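Local coordinates for protein MEM-A1 (Soil metagenome, PDB 6E0S) that probably hydrolyses beta-lactam antibiotics, as a zinc-dependent metallo-beta-lactamase of subclass B3, at residues Q54-D60 and D83-N89; E118-G124 and M139-T145; Y165-H169 and D217-S221. All coordinates share one frame. Numbering follows the deposited sequence.

The three contacts belong to the alpha-beta/beta-alpha sandwich of metallo-beta-lactamases. Interactions 1 and 2 sit in the half built on the larger mixed sheet: interaction 1 pairs two of its strands, and interaction 2 packs a loop against helix 115-123. Their centres are 16 Å apart, and they touch where Asn89 OD1 lies 3.9 Å from Leu121 CD1. Interaction 3 belongs to the other half, with its centre 24 Å from that of interaction 1 and 22 Å from that of interaction 2; nearest atoms are about 8 Å apart in both cases. It carries zinc ligand His169. The side chains of Asp60 (interaction 1) and Met139 (interaction 2) lie about 9 and 10 Å from a zinc ion.

Interaction 1. Residues Q54-D60 and D83-N89; sequences QGHILID and DVKLILN
Strands 56-59 and 84-88 are the parallel neighbours of a beta-alpha-beta unit, connected through helix 66-76, in the larger sheet of the metallo-beta-lactamase fold. Their axes come within 4.6 Å and their directions differ by 17°. The register pairs His56 with Val84, then slips by one at a beta bulge, where Lys85 (phi/psi -97/-29) is the extra residue; Ile57-Leu86, Leu58-Ile87 and Ile59-Leu88 follow, CA-CA 4.7 to 4.9 Å.

Backbone hydrogen bonds run His56 N to Asp83 O, Lys85 N to His56 O and Leu58 N to Leu86 O (each 2.9 Å), Leu88 N to Leu58 O (2.7 Å) and Asp60 N to Leu88 O (2.8 Å).

Apolar packing covers both faces. On one, Leu88 (mt) brings CD1 to 3.6 Å from Ile57 CG2 and 4.1 Å from Ile59 CG1; Trp176 covers Ile59 and Leu88. On the other, Leu58 CB meets Val84 CG1 at 3.8 Å, and Leu103 covers Leu58 and Ile87.

At the ends, water 1 joins His56 NE2 (2.8 Å) to Asp83 OD2 (2.6 Å), while His56 ND1 bonds Ser52 N. Ser90 bonds Asp60 OD2, and zinc ligand His91 bonds Asn89 ND2 through its O; Asn89 ND2 also donates to Asp60 OD1 at 3.1 Å.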
ATOM      1  N   GLN A  54       9.959  -7.183 -19.324  1.00 23.41           N
ATOM      2  CA  GLN A  54      11.235  -6.658 -18.866  0.50 23.95           C
ATOM      3  C   GLN A  54      11.402  -6.765 -17.357  1.00 23.57           C
ATOM      4  O   GLN A  54      12.387  -6.249 -16.819  1.00 24.98           O
ATOM      5  CB  GLN A  54      11.402  -5.202 -19.325  0.50 25.08           C
ATOM      6  CG  GLN A  54      11.800  -5.093 -20.794  0.50 27.58           C
ATOM      7  CD  GLN A  54      11.524  -3.722 -21.384  0.50 28.55           C
ATOM      8  OE1 GLN A  54      10.432  -3.470 -21.863  0.50 28.64           O
ATOM      9  NE2 GLN A  54      12.514  -2.835 -21.350  0.50 29.74           N
ATOM     10  N   GLY A  55      10.489  -7.447 -16.670  1.00 20.75           N
ATOM     11  CA  GLY A  55      10.541  -7.543 -15.219  1.00 19.29           C
ATOM     12  C   GLY A  55       9.320  -6.931 -14.553  1.00 17.76           C
ATOM     13  O   GLY A  55       8.577  -6.163 -15.178  1.00 17.49           O
ATOM     14  N   HIS A  56       9.108  -7.247 -13.281  1.00 15.41           N
ATOM     15  CA  HIS A  56       7.869  -6.906 -12.607  1.00 16.07           C
ATOM     16  C   HIS A  56       8.123  -5.973 -11.438  1.00 15.87           C
ATOM     17  O   HIS A  56       9.216  -5.939 -10.861  1.00 17.92           O
ATOM     18  CB  HIS A  56       7.163  -8.158 -12.055  1.00 16.88           C
ATOM     19  CG  HIS A  56       7.255  -9.357 -12.952  1.00 17.02           C
ATOM     20  ND1 HIS A  56       6.864  -9.344 -14.278  1.00 17.73           N
ATOM     21  CD2 HIS A  56       7.724 -10.606 -12.715  1.00 17.34           C
ATOM     22  CE1 HIS A  56       7.076 -10.533 -14.813  1.00 18.30           C
ATOM     23  NE2 HIS A  56       7.594 -11.320 -13.884  1.00 18.85           N
ATOM     24  N   ILE A  57       7.060  -5.269 -11.052  1.00 14.16           N
ATOM     25  CA  ILE A  57       7.032  -4.439  -9.856  1.00 15.16           C
ATOM     26  C   ILE A  57       6.063  -5.067  -8.875  1.00 15.51           C
ATOM     27  O   ILE A  57       4.927  -5.394  -9.242  1.00 16.31           O
ATOM     28  CB  ILE A  57       6.612  -3.001 -10.185  1.00 15.45           C
ATOM     29  CG1 ILE A  57       7.647  -2.412 -11.132  1.00 15.16           C
ATOM     30  CG2 ILE A  57       6.388  -2.192  -8.890  1.00 15.53           C
ATOM     31  CD1 ILE A  57       7.293  -0.966 -11.665  1.00 16.19           C
ATOM     32  N   LEU A  58       6.496  -5.225  -7.633  1.00 15.14           N
ATOM     33  CA  LEU A  58       5.630  -5.757  -6.590  1.00 14.65           C
ATOM     34  C   LEU A  58       5.355  -4.672  -5.548  1.00 16.68           C
ATOM     35  O   LEU A  58       6.289  -4.026  -5.070  1.00 18.66           O
ATOM     36  CB  LEU A  58       6.270  -6.984  -5.955  1.00 15.23           C
ATOM     37  CG  LEU A  58       5.498  -7.548  -4.779  1.00 16.26           C
ATOM     38  CD1 LEU A  58       4.158  -8.235  -5.189  1.00 15.48           C
ATOM     39  CD2 LEU A  58       6.413  -8.499  -3.975  1.00 16.41           C
ATOM     40  N   ILE A  59       4.077  -4.428  -5.240  1.00 14.25           N
ATOM     41  CA  ILE A  59       3.692  -3.455  -4.213  1.00 13.29           C
ATOM     42  C   ILE A  59       3.363  -4.227  -2.946  1.00 14.08           C
ATOM     43  O   ILE A  59       2.426  -5.034  -2.927  1.00 16.32           O
ATOM     44  CB  ILE A  59       2.516  -2.565  -4.636  1.00 13.13           C
ATOM     45  CG1 ILE A  59       2.817  -1.847  -5.940  1.00 14.29           C
ATOM     46  CG2 ILE A  59       2.256  -1.483  -3.546  1.00 12.68           C
ATOM     47  CD1 ILE A  59       1.721  -0.869  -6.346  1.00 13.62           C
ATOM     48  N   ASP A  60       4.195  -3.997  -1.922  1.00 15.10           N
ATOM     49  CA  ASP A  60       4.034  -4.415  -0.534  1.00 16.05           C
ATOM     50  C   ASP A  60       4.423  -5.871  -0.332  1.00 16.67           C
ATOM     51  O   ASP A  60       4.561  -6.641  -1.295  1.00 17.44           O
ATOM     52  CB  ASP A  60       2.616  -4.142  -0.018  1.00 15.83           C
ATOM     53  CG  ASP A  60       2.503  -2.771   0.608  1.00 17.28           C
ATOM     54  OD1 ASP A  60       3.535  -2.079   0.722  1.00 16.60           O
ATOM     55  OD2 ASP A  60       1.383  -2.360   0.970  1.00 18.27           O
ATOM     56  N   ASP A  83      12.386 -12.419 -11.420  1.00 20.75           N
ATOM     57  CA  ASP A  83      12.006 -11.378 -12.375  1.00 19.05           C
ATOM     58  C   ASP A  83      11.388 -10.154 -11.705  1.00 18.35           C
ATOM     59  O   ASP A  83      11.126  -9.152 -12.380  1.00 16.87           O
ATOM     60  CB  ASP A  83      11.037 -11.953 -13.412  1.00 18.04           C
ATOM     61  CG  ASP A  83      11.715 -12.956 -14.338  1.00 21.18           C
ATOM     62  OD1 ASP A  83      12.960 -12.895 -14.484  1.00 23.70           O
ATOM     63  OD2 ASP A  83      11.024 -13.841 -14.890  1.00 23.26           O
ATOM     64  N   VAL A  84      11.119 -10.203 -10.409  1.00 18.23           N
ATOM     65  CA  VAL A  84      10.627  -9.016  -9.718  1.00 16.58           C
ATOM     66  C   VAL A  84      11.827  -8.114  -9.493  1.00 15.91           C
ATOM     67  O   VAL A  84      12.763  -8.483  -8.776  1.00 16.16           O
ATOM     68  CB  VAL A  84       9.951  -9.377  -8.394  1.00 16.51           C
ATOM     69  CG1 VAL A  84       9.497  -8.085  -7.625  1.00 17.17           C
ATOM     70  CG2 VAL A  84       8.772 -10.342  -8.651  1.00 17.25           C
ATOM     71  N   LYS A  85      11.789  -6.930 -10.089  1.00 15.54           N
ATOM     72  CA  LYS A  85      12.920  -6.017 -10.050  1.00 16.61           C
ATOM     73  C   LYS A  85      12.801  -4.962  -8.961  1.00 15.57           C
ATOM     74  O   LYS A  85      13.824  -4.466  -8.469  1.00 14.67           O
ATOM     75  CB  LYS A  85      13.062  -5.330 -11.410  1.00 17.28           C
ATOM     76  CG  LYS A  85      13.277  -6.306 -12.557  1.00 20.12           C
ATOM     77  CD  LYS A  85      14.467  -7.225 -12.264  1.00 23.88           C
ATOM     78  CE  LYS A  85      14.557  -8.399 -13.218  1.00 27.46           C
ATOM     79  NZ  LYS A  85      15.626  -9.394 -12.777  1.00 27.35           N
ATOM     80  N   LEU A  86      11.576  -4.591  -8.594  1.00 14.82           N
ATOM     81  CA  LEU A  86      11.358  -3.495  -7.656  1.00 15.60           C
ATOM     82  C   LEU A  86      10.240  -3.896  -6.733  1.00 16.67           C
ATOM     83  O   LEU A  86       9.254  -4.476  -7.183  1.00 17.71           O
ATOM     84  CB  LEU A  86      10.957  -2.183  -8.364  1.00 13.98           C
ATOM     85  CG  LEU A  86      11.921  -1.720  -9.461  1.00 16.49           C
ATOM     86  CD1 LEU A  86      11.262  -0.708 -10.370  1.00 17.08           C
ATOM     87  CD2 LEU A  86      13.131  -1.099  -8.769  1.00 15.86           C
ATOM     88  N   ILE A  87      10.399  -3.599  -5.454  1.00 16.43           N
ATOM     89  CA  ILE A  87       9.343  -3.800  -4.471  1.00 15.88           C
ATOM     90  C   ILE A  87       9.045  -2.431  -3.896  1.00 16.90           C
ATOM     91  O   ILE A  87       9.966  -1.755  -3.420  1.00 18.73           O
ATOM     92  CB  ILE A  87       9.755  -4.791  -3.375  1.00 16.56           C
ATOM     93  CG1 ILE A  87       9.944  -6.189  -3.972  1.00 16.66           C
ATOM     94  CG2 ILE A  87       8.675  -4.830  -2.299  1.00 14.81           C
ATOM     95  CD1 ILE A  87      10.704  -7.194  -3.003  1.00 17.18           C
ATOM     96  N   LEU A  88       7.782  -1.996  -3.995  1.00 15.22           N
ATOM     97  CA  LEU A  88       7.375  -0.677  -3.504  1.00 15.42           C
ATOM     98  C   LEU A  88       6.629  -0.852  -2.193  1.00 16.12           C
ATOM     99  O   LEU A  88       5.935  -1.848  -2.000  1.00 17.40           O
ATOM    100  CB  LEU A  88       6.470   0.049  -4.508  1.00 18.11           C
ATOM    101  CG  LEU A  88       6.823  -0.050  -5.983  1.00 18.61           C
ATOM    102  CD1 LEU A  88       5.834   0.754  -6.887  1.00 17.34           C
ATOM    103  CD2 LEU A  88       8.298   0.331  -6.240  1.00 18.66           C
ATOM    104  N   ASN A  89       6.787   0.089  -1.274  1.00 15.83           N
ATOM    105  CA  ASN A  89       6.106   0.002   0.021  1.00 17.19           C
ATOM    106  C   ASN A  89       5.061   1.103   0.144  1.00 18.03           C
ATOM    107  O   ASN A  89       5.322   2.261  -0.208  1.00 18.58           O
ATOM    108  CB  ASN A  89       7.127   0.097   1.150  1.00 16.65           C
ATOM    109  CG  ASN A  89       6.499   0.033   2.547  1.00 17.85           C
ATOM    110  OD1 ASN A  89       6.872   0.813   3.424  1.00 17.34           O
ATOM    111  ND2 ASN A  89       5.588  -0.923   2.769  1.00 17.62           N
TER
HETATM  112  O   HOH W   1       8.478 -13.909 -14.408  1.00 16.22           O

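Interaction 2. Residues E118-G124 and M139-T145; sequences EKVLRSG and MTPVANT
Met139 has the most surface covered (83 Å²) where the last turns of helix 115-123 meet the loop leading to edge strand 145-148. Helix and loop form the beta-alpha-beta crossover from strand 110-114 to its parallel neighbour 145-148 in the larger sheet. The mtm side chain of Met139 carries CE to 3.9 Å from Val120 CG1 and 4.1 Å from Leu121 CD2 (Leu121 is mt), an apolar patch completed by Phe94 and Ala97.

Nearest CA pairs include Gly124-Met139 (4.3 Å) and Arg122-Val142 (4.9 Å). Gly124 leaves the helix at phi/psi 76/-3, and a CB there would collide with Met139 O; Gly124 O accepts from Met139 N at 2.8 Å. Val142 N donates to Leu121 O at 3.0 Å.

At the far end, Glu118 (chi1 t, chi2 m), deposited in two conformers, puts OE2 2.2 Å from OG1 of Thr145 (p), too short for a hydrogen bond. The same OE2 lies 3.3 Å from Arg122 NE, a salt bridge of charges only, since the oxygen lies well out of the guanidinium plane.

Two direct backbone bonds, then, are supplemented by water bridges such as water 4, donating to Arg122 O (2.7 Å) and Val142 O (2.9 Å): much of this seam is solvent-mediated.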
ATOM      1  N   GLU A 118      11.775   4.945   3.885  1.00 20.08           N
ATOM      2  CA  GLU A 118      13.021   4.247   3.603  0.56 21.48           C
ATOM      3  C   GLU A 118      13.871   4.103   4.859  1.00 23.12           C
ATOM      4  O   GLU A 118      14.548   3.088   5.035  1.00 24.20           O
ATOM      5  CB  GLU A 118      13.797   4.983   2.501  0.56 22.27           C
ATOM      6  CG  GLU A 118      14.921   4.146   1.883  0.56 23.23           C
ATOM      7  CD  GLU A 118      16.225   4.261   2.642  0.56 23.90           C
ATOM      8  OE1 GLU A 118      16.354   5.199   3.450  0.56 24.06           O
ATOM      9  OE2 GLU A 118      17.124   3.408   2.447  0.56 24.68           O
ATOM     10  N   LYS A 119      13.841   5.114   5.739  1.00 23.11           N
ATOM     11  CA  LYS A 119      14.674   5.069   6.941  1.00 26.56           C
ATOM     12  C   LYS A 119      14.266   3.927   7.845  1.00 23.16           C
ATOM     13  O   LYS A 119      15.127   3.221   8.386  1.00 22.21           O
ATOM     14  CB  LYS A 119      14.586   6.383   7.708  1.00 31.12           C
ATOM     15  CG  LYS A 119      15.323   7.504   7.034  1.00 35.74           C
ATOM     16  CD  LYS A 119      15.336   8.744   7.895  1.00 40.22           C
ATOM     17  CE  LYS A 119      13.992   9.435   7.865  1.00 43.74           C
ATOM     18  NZ  LYS A 119      14.172  10.927   7.859  1.00 47.58           N
ATOM     19  N   VAL A 120      12.960   3.737   8.023  1.00 20.28           N
ATOM     20  CA  VAL A 120      12.467   2.627   8.833  1.00 20.07           C
ATOM     21  C   VAL A 120      12.747   1.295   8.158  1.00 19.84           C
ATOM     22  O   VAL A 120      13.092   0.310   8.823  1.00 19.14           O
ATOM     23  CB  VAL A 120      10.963   2.797   9.120  1.00 18.98           C
ATOM     24  CG1 VAL A 120      10.388   1.542   9.833  1.00 17.99           C
ATOM     25  CG2 VAL A 120      10.756   4.011   9.986  1.00 18.57           C
ATOM     26  N   LEU A 121      12.541   1.208   6.843  1.00 17.82           N
ATOM     27  CA  LEU A 121      12.780  -0.073   6.189  1.00 17.52           C
ATOM     28  C   LEU A 121      14.228  -0.491   6.343  1.00 18.57           C
ATOM     29  O   LEU A 121      14.528  -1.667   6.572  1.00 18.64           O
ATOM     30  CB  LEU A 121      12.406  -0.004   4.703  1.00 17.79           C
ATOM     31  CG  LEU A 121      10.934   0.293   4.411  1.00 19.14           C
ATOM     32  CD1 LEU A 121      10.618   0.058   2.954  1.00 20.05           C
ATOM     33  CD2 LEU A 121      10.004  -0.523   5.309  1.00 19.46           C
ATOM     34  N   ARG A 122      15.147   0.455   6.202  1.00 20.60           N
ATOM     35  CA  ARG A 122      16.565   0.113   6.255  1.00 25.72           C
ATOM     36  C   ARG A 122      16.978  -0.381   7.640  1.00 24.97           C
ATOM     37  O   ARG A 122      17.811  -1.291   7.761  1.00 24.36           O
ATOM     38  CB  ARG A 122      17.376   1.343   5.856  1.00 33.83           C
ATOM     39  CG  ARG A 122      18.688   1.055   5.207  1.00 42.59           C
ATOM     40  CD  ARG A 122      19.282   2.340   4.686  1.00 47.73           C
ATOM     41  NE  ARG A 122      20.042   2.146   3.462  1.00 53.82           N
ATOM     42  CZ  ARG A 122      20.890   3.046   2.978  1.00 61.34           C
ATOM     43  NH1 ARG A 122      21.074   4.189   3.630  1.00 64.04           N
ATOM     44  NH2 ARG A 122      21.553   2.808   1.851  1.00 65.89           N
ATOM     45  N   SER A 123      16.436   0.228   8.701  1.00 25.60           N
ATOM     46  CA  SER A 123      16.802  -0.155  10.060  1.00 24.45           C
ATOM     47  C   SER A 123      15.891  -1.223  10.658  1.00 23.08           C
ATOM     48  O   SER A 123      16.298  -1.904  11.617  1.00 23.74           O
ATOM     49  CB  SER A 123      16.783   1.056  10.989  1.00 25.37           C
ATOM     50  OG  SER A 123      15.440   1.465  11.218  1.00 23.94           O
ATOM     51  N   GLY A 124      14.682  -1.384  10.130  1.00 21.08           N
ATOM     52  CA  GLY A 124      13.705  -2.233  10.776  1.00 22.03           C
ATOM     53  C   GLY A 124      13.062  -1.626  12.007  1.00 22.44           C
ATOM     54  O   GLY A 124      12.195  -2.271  12.612  1.00 22.69           O
ATOM     55  N   MET A 139      11.085  -4.854  12.463  1.00 20.04           N
ATOM     56  CA  MET A 139      11.165  -5.677  11.268  1.00 19.77           C
ATOM     57  C   MET A 139      12.621  -6.025  10.986  1.00 20.71           C
ATOM     58  O   MET A 139      13.537  -5.371  11.488  1.00 21.00           O
ATOM     59  CB  MET A 139      10.558  -4.954  10.058  1.00 18.53           C
ATOM     60  CG  MET A 139       9.064  -4.633  10.211  1.00 17.89           C
ATOM     61  SD  MET A 139       8.401  -3.703   8.799  1.00 18.81           S
ATOM     62  CE  MET A 139       9.303  -2.141   8.960  1.00 16.47           C
ATOM     63  N   THR A 140      12.821  -7.067  10.176  1.00 20.78           N
ATOM     64  CA  THR A 140      14.162  -7.394   9.696  1.00 22.71           C
ATOM     65  C   THR A 140      14.663  -6.274   8.789  1.00 20.84           C
ATOM     66  O   THR A 140      13.957  -5.880   7.864  1.00 19.80           O
ATOM     67  CB  THR A 140      14.176  -8.704   8.910  1.00 24.46           C
ATOM     68  OG1 THR A 140      13.717  -9.758   9.749  1.00 24.49           O
ATOM     69  CG2 THR A 140      15.616  -9.032   8.467  1.00 25.75           C
ATOM     70  N   PRO A 141      15.860  -5.741   9.025  1.00 23.32           N
ATOM     71  CA  PRO A 141      16.380  -4.675   8.154  1.00 23.91           C
ATOM     72  C   PRO A 141      16.380  -5.100   6.697  1.00 24.72           C
ATOM     73  O   PRO A 141      16.602  -6.265   6.375  1.00 24.96           O
ATOM     74  CB  PRO A 141      17.801  -4.460   8.670  1.00 25.26           C
ATOM     75  CG  PRO A 141      17.747  -4.913  10.099  1.00 25.43           C
ATOM     76  CD  PRO A 141      16.801  -6.079  10.106  1.00 25.49           C
ATOM     77  N   VAL A 142      16.124  -4.128   5.818  1.00 23.40           N
ATOM     78  CA  VAL A 142      16.032  -4.343   4.375  1.00 24.16           C
ATOM     79  C   VAL A 142      17.199  -3.624   3.729  1.00 24.80           C
ATOM     80  O   VAL A 142      17.425  -2.440   4.001  1.00 23.53           O
ATOM     81  CB  VAL A 142      14.699  -3.832   3.803  1.00 23.56           C
ATOM     82  CG1 VAL A 142      14.726  -3.902   2.246  1.00 23.71           C
ATOM     83  CG2 VAL A 142      13.530  -4.643   4.345  1.00 23.93           C
ATOM     84  N   ALA A 143      17.944  -4.340   2.887  1.00 27.13           N
ATOM     85  CA  ALA A 143      19.060  -3.766   2.160  1.00 29.20           C
ATOM     86  C   ALA A 143      18.590  -3.331   0.775  1.00 26.50           C
ATOM     87  O   ALA A 143      17.443  -3.556   0.401  1.00 26.97           O
ATOM     88  CB  ALA A 143      20.200  -4.776   2.064  1.00 32.54           C
ATOM     89  N   ASN A 144      19.490  -2.725  -0.006  1.00 26.70           N
ATOM     90  CA  ASN A 144      19.209  -2.366  -1.401  1.00 25.27           C
ATOM     91  C   ASN A 144      17.931  -1.525  -1.511  1.00 22.84           C
ATOM     92  O   ASN A 144      17.053  -1.773  -2.344  1.00 20.97           O
ATOM     93  CB  ASN A 144      19.125  -3.620  -2.283  1.00 27.14           C
ATOM     94  CG  ASN A 144      20.470  -4.354  -2.432  1.00 31.96           C
ATOM     95  OD1 ASN A 144      21.560  -3.828  -2.120  1.00 34.84           O
ATOM     96  ND2 ASN A 144      20.401  -5.582  -2.944  1.00 31.99           N
ATOM     97  N   THR A 145      17.826  -0.501  -0.665  1.00 23.90           N
ATOM     98  CA  THR A 145      16.677   0.395  -0.733  1.00 23.10           C
ATOM     99  C   THR A 145      17.033   1.654  -1.518  1.00 22.93           C
ATOM    100  O   THR A 145      18.201   1.959  -1.760  1.00 24.36           O
ATOM    101  CB  THR A 145      16.168   0.795   0.664  1.00 23.94           C
ATOM    102  OG1 THR A 145      17.213   1.477   1.376  1.00 25.19           O
ATOM    103  CG2 THR A 145      15.744  -0.423   1.467  1.00 25.24           C
TER
HETATM  104  O   HOH W   2      19.359   4.464   0.204  1.00 59.36           O
HETATM  105  O   HOH W   3      12.678  -3.279   7.897  1.00 19.38           O
HETATM  106  O   HOH W   4      19.619  -2.171   5.951  1.00 33.86           O
HETATM  107  O   HOH W   5      20.403   0.528   0.731  1.00 42.90           O
HETATM  108  O   HOH W   6      18.942  -0.549   2.458  1.00 53.29           O
HETATM  109  O   HOH W   7      15.179  -3.952  13.441  1.00 22.54           O

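Interaction 3. Residues Y165-H169 and D217-S221; sequences YTPGH and DIKKS. With ZN (zinc ion), chain B.
Ser221, Pro167 and Ile218 bury the most surface where the loop that carries zinc ligand His169 crosses helix 214-226. The nearest CA pairs are Gly168-Ile218 (4.0 Å) and Thr166-Ser221 (4.5 Å).

Ser221, in the m rotamer, points its CA-CB bond at the loop. Its OG sits 2.5 Å from Pro167 O and 2.9 Å from Asp217 O, so one hydroxyl proton has two carbonyl acceptors within reach; Asp217 O also takes the helical bond from Ser221 N at 2.8 Å. Thr166 CB packs 3.7 Å from Ser221 CB.

Pro167 (phi/psi -71/163) sets its ring against the helix, CD 3.5 Å from Ser221 OG and CG 3.7 Å from Asp217 OD2, an oxygen hydrogen-bonded to Tyr211.

Ile218 (tt) places CD1 3.7 Å from Gly168 C and 3.8 Å from His169 N, while Leu275 of helix 263-285 packs against the same side chain. Gly168, at phi/psi 145/-51, fits because it lacks a CB, which would strike Ile218 CB.

Beyond it, His169 (chi1 t, chi2 75°) directs NE2 to one zinc ion at 2.3 Å; water 8, at 2.0 Å, His91 and His93 complete the four ligands, and ND1 bonds to Asn196 O. This is the three-histidine site of the family. The helix thus meets the backbone just before the ligand through a short hydroxyl-carbonyl contact and close packing, leaving the imidazole turned away toward the metal.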
ATOM      1  N   TYR A 165       2.960  10.859  -2.207  1.00 16.81           N
ATOM      2  CA  TYR A 165       3.110  10.863  -0.759  1.00 17.38           C
ATOM      3  C   TYR A 165       1.739  11.042  -0.110  1.00 18.36           C
ATOM      4  O   TYR A 165       1.006  11.980  -0.435  1.00 18.71           O
ATOM      5  CB  TYR A 165       4.055  11.998  -0.346  1.00 18.59           C
ATOM      6  CG  TYR A 165       5.542  11.693  -0.430  1.00 17.95           C
ATOM      7  CD1 TYR A 165       6.037  10.708  -1.264  1.00 15.97           C
ATOM      8  CD2 TYR A 165       6.454  12.456   0.307  1.00 17.78           C
ATOM      9  CE1 TYR A 165       7.442  10.425  -1.308  1.00 17.67           C
ATOM     10  CE2 TYR A 165       7.834  12.215   0.253  1.00 19.09           C
ATOM     11  CZ  TYR A 165       8.320  11.203  -0.552  1.00 18.65           C
ATOM     12  OH  TYR A 165       9.685  10.974  -0.586  1.00 19.00           O
ATOM     13  N   THR A 166       1.382  10.137   0.799  1.00 18.64           N
ATOM     14  CA  THR A 166       0.137  10.253   1.565  1.00 19.93           C
ATOM     15  C   THR A 166       0.407   9.931   3.029  1.00 20.54           C
ATOM     16  O   THR A 166      -0.148   8.973   3.586  1.00 20.43           O
ATOM     17  CB  THR A 166      -0.945   9.330   1.000  1.00 19.05           C
ATOM     18  OG1 THR A 166      -0.454   7.983   0.952  1.00 17.11           O
ATOM     19  CG2 THR A 166      -1.388   9.786  -0.396  1.00 18.41           C
ATOM     20  N   PRO A 167       1.259  10.712   3.687  1.00 19.30           N
ATOM     21  CA  PRO A 167       1.532  10.457   5.107  1.00 19.57           C
ATOM     22  C   PRO A 167       0.343  10.823   5.998  1.00 21.25           C
ATOM     23  O   PRO A 167      -0.591  11.539   5.600  1.00 20.55           O
ATOM     24  CB  PRO A 167       2.732  11.352   5.401  1.00 19.61           C
ATOM     25  CG  PRO A 167       2.580  12.537   4.428  1.00 19.83           C
ATOM     26  CD  PRO A 167       2.012  11.877   3.177  1.00 19.41           C
ATOM     27  N   GLY A 168       0.391  10.295   7.234  1.00 19.49           N
ATOM     28  CA  GLY A 168      -0.561  10.645   8.282  1.00 19.86           C
ATOM     29  C   GLY A 168      -0.836   9.423   9.142  1.00 20.95           C
ATOM     30  O   GLY A 168      -0.727   9.465  10.378  1.00 19.81           O
ATOM     31  N   HIS A 169      -1.183   8.312   8.480  1.00 21.14           N
ATOM     32  CA  HIS A 169      -1.146   7.019   9.157  1.00 21.08           C
ATOM     33  C   HIS A 169       0.267   6.702   9.644  1.00 20.77           C
ATOM     34  O   HIS A 169       0.448   6.237  10.777  1.00 19.80           O
ATOM     35  CB  HIS A 169      -1.665   5.916   8.228  1.00 20.60           C
ATOM     36  CG  HIS A 169      -1.811   4.579   8.904  1.00 21.34           C
ATOM     37  ND1 HIS A 169      -2.836   4.303   9.774  1.00 22.18           N
ATOM     38  CD2 HIS A 169      -1.075   3.440   8.818  1.00 21.29           C
ATOM     39  CE1 HIS A 169      -2.710   3.067  10.233  1.00 23.04           C
ATOM     40  NE2 HIS A 169      -1.646   2.524   9.675  1.00 21.90           N
ATOM     41  N   ASP A 217      -0.870  16.544   7.696  1.00 22.83           N
ATOM     42  CA  ASP A 217      -0.544  15.475   6.754  1.00 23.10           C
ATOM     43  C   ASP A 217      -1.755  14.609   6.430  1.00 23.07           C
ATOM     44  O   ASP A 217      -2.045  14.343   5.258  1.00 22.71           O
ATOM     45  CB  ASP A 217       0.542  14.570   7.337  1.00 24.15           C
ATOM     46  CG  ASP A 217       1.941  15.085   7.118  1.00 26.83           C
ATOM     47  OD1 ASP A 217       2.129  16.149   6.481  1.00 29.70           O
ATOM     48  OD2 ASP A 217       2.866  14.394   7.603  1.00 28.06           O
ATOM     49  N   ILE A 218      -2.422  14.076   7.454  1.00 22.83           N
ATOM     50  CA  ILE A 218      -3.487  13.114   7.165  1.00 22.76           C
ATOM     51  C   ILE A 218      -4.645  13.783   6.430  1.00 22.88           C
ATOM     52  O   ILE A 218      -5.225  13.192   5.518  1.00 21.52           O
ATOM     53  CB  ILE A 218      -3.943  12.386   8.444  1.00 24.15           C
ATOM     54  CG1 ILE A 218      -4.636  11.078   8.075  1.00 24.26           C
ATOM     55  CG2 ILE A 218      -4.909  13.204   9.259  1.00 25.02           C
ATOM     56  CD1 ILE A 218      -4.505  10.038   9.205  1.00 24.63           C
ATOM     57  N   LYS A 219      -4.998  15.019   6.803  1.00 23.33           N
ATOM     58  CA  LYS A 219      -6.050  15.732   6.083  1.00 24.09           C
ATOM     59  C   LYS A 219      -5.637  15.985   4.645  1.00 23.24           C
ATOM     60  O   LYS A 219      -6.440  15.832   3.711  1.00 22.52           O
ATOM     61  CB  LYS A 219      -6.364  17.060   6.773  1.00 26.70           C
ATOM     62  CG  LYS A 219      -7.023  16.933   8.143  1.00 28.03           C
ATOM     63  CD  LYS A 219      -7.187  18.310   8.801  1.00 31.66           C
ATOM     64  CE  LYS A 219      -8.365  19.042   8.181  1.00 35.97           C
ATOM     65  NZ  LYS A 219      -9.643  18.314   8.522  1.00 38.95           N
ATOM     66  N   LYS A 220      -4.374  16.350   4.433  1.00 24.00           N
ATOM     67  CA  LYS A 220      -3.955  16.579   3.057  1.00 24.59           C
ATOM     68  C   LYS A 220      -3.949  15.281   2.249  1.00 22.88           C
ATOM     69  O   LYS A 220      -4.328  15.279   1.070  1.00 22.84           O
ATOM     70  CB  LYS A 220      -2.580  17.237   3.029  1.00 27.91           C
ATOM     71  CG  LYS A 220      -2.188  17.692   1.632  1.00 31.91           C
ATOM     72  CD  LYS A 220      -0.730  18.093   1.561  1.00 35.53           C
ATOM     73  CE  LYS A 220      -0.349  18.532   0.143  1.00 38.04           C
ATOM     74  NZ  LYS A 220       1.070  18.116  -0.147  1.00 39.99           N
ATOM     75  N   SER A 221      -3.529  14.171   2.868  1.00 19.87           N
ATOM     76  CA  SER A 221      -3.501  12.880   2.183  1.00 18.08           C
ATOM     77  C   SER A 221      -4.914  12.402   1.856  1.00 18.72           C
ATOM     78  O   SER A 221      -5.142  11.835   0.785  1.00 18.40           O
ATOM     79  CB  SER A 221      -2.770  11.826   3.026  1.00 18.16           C
ATOM     80  OG  SER A 221      -1.463  12.261   3.328  1.00 17.78           O
TER
HETATM   81 ZN    ZN B 301      -0.129   0.818   9.553  0.52 30.92          ZN
HETATM   82  O   HOH W   8      -0.818  -0.788  10.447  1.00 35.00           O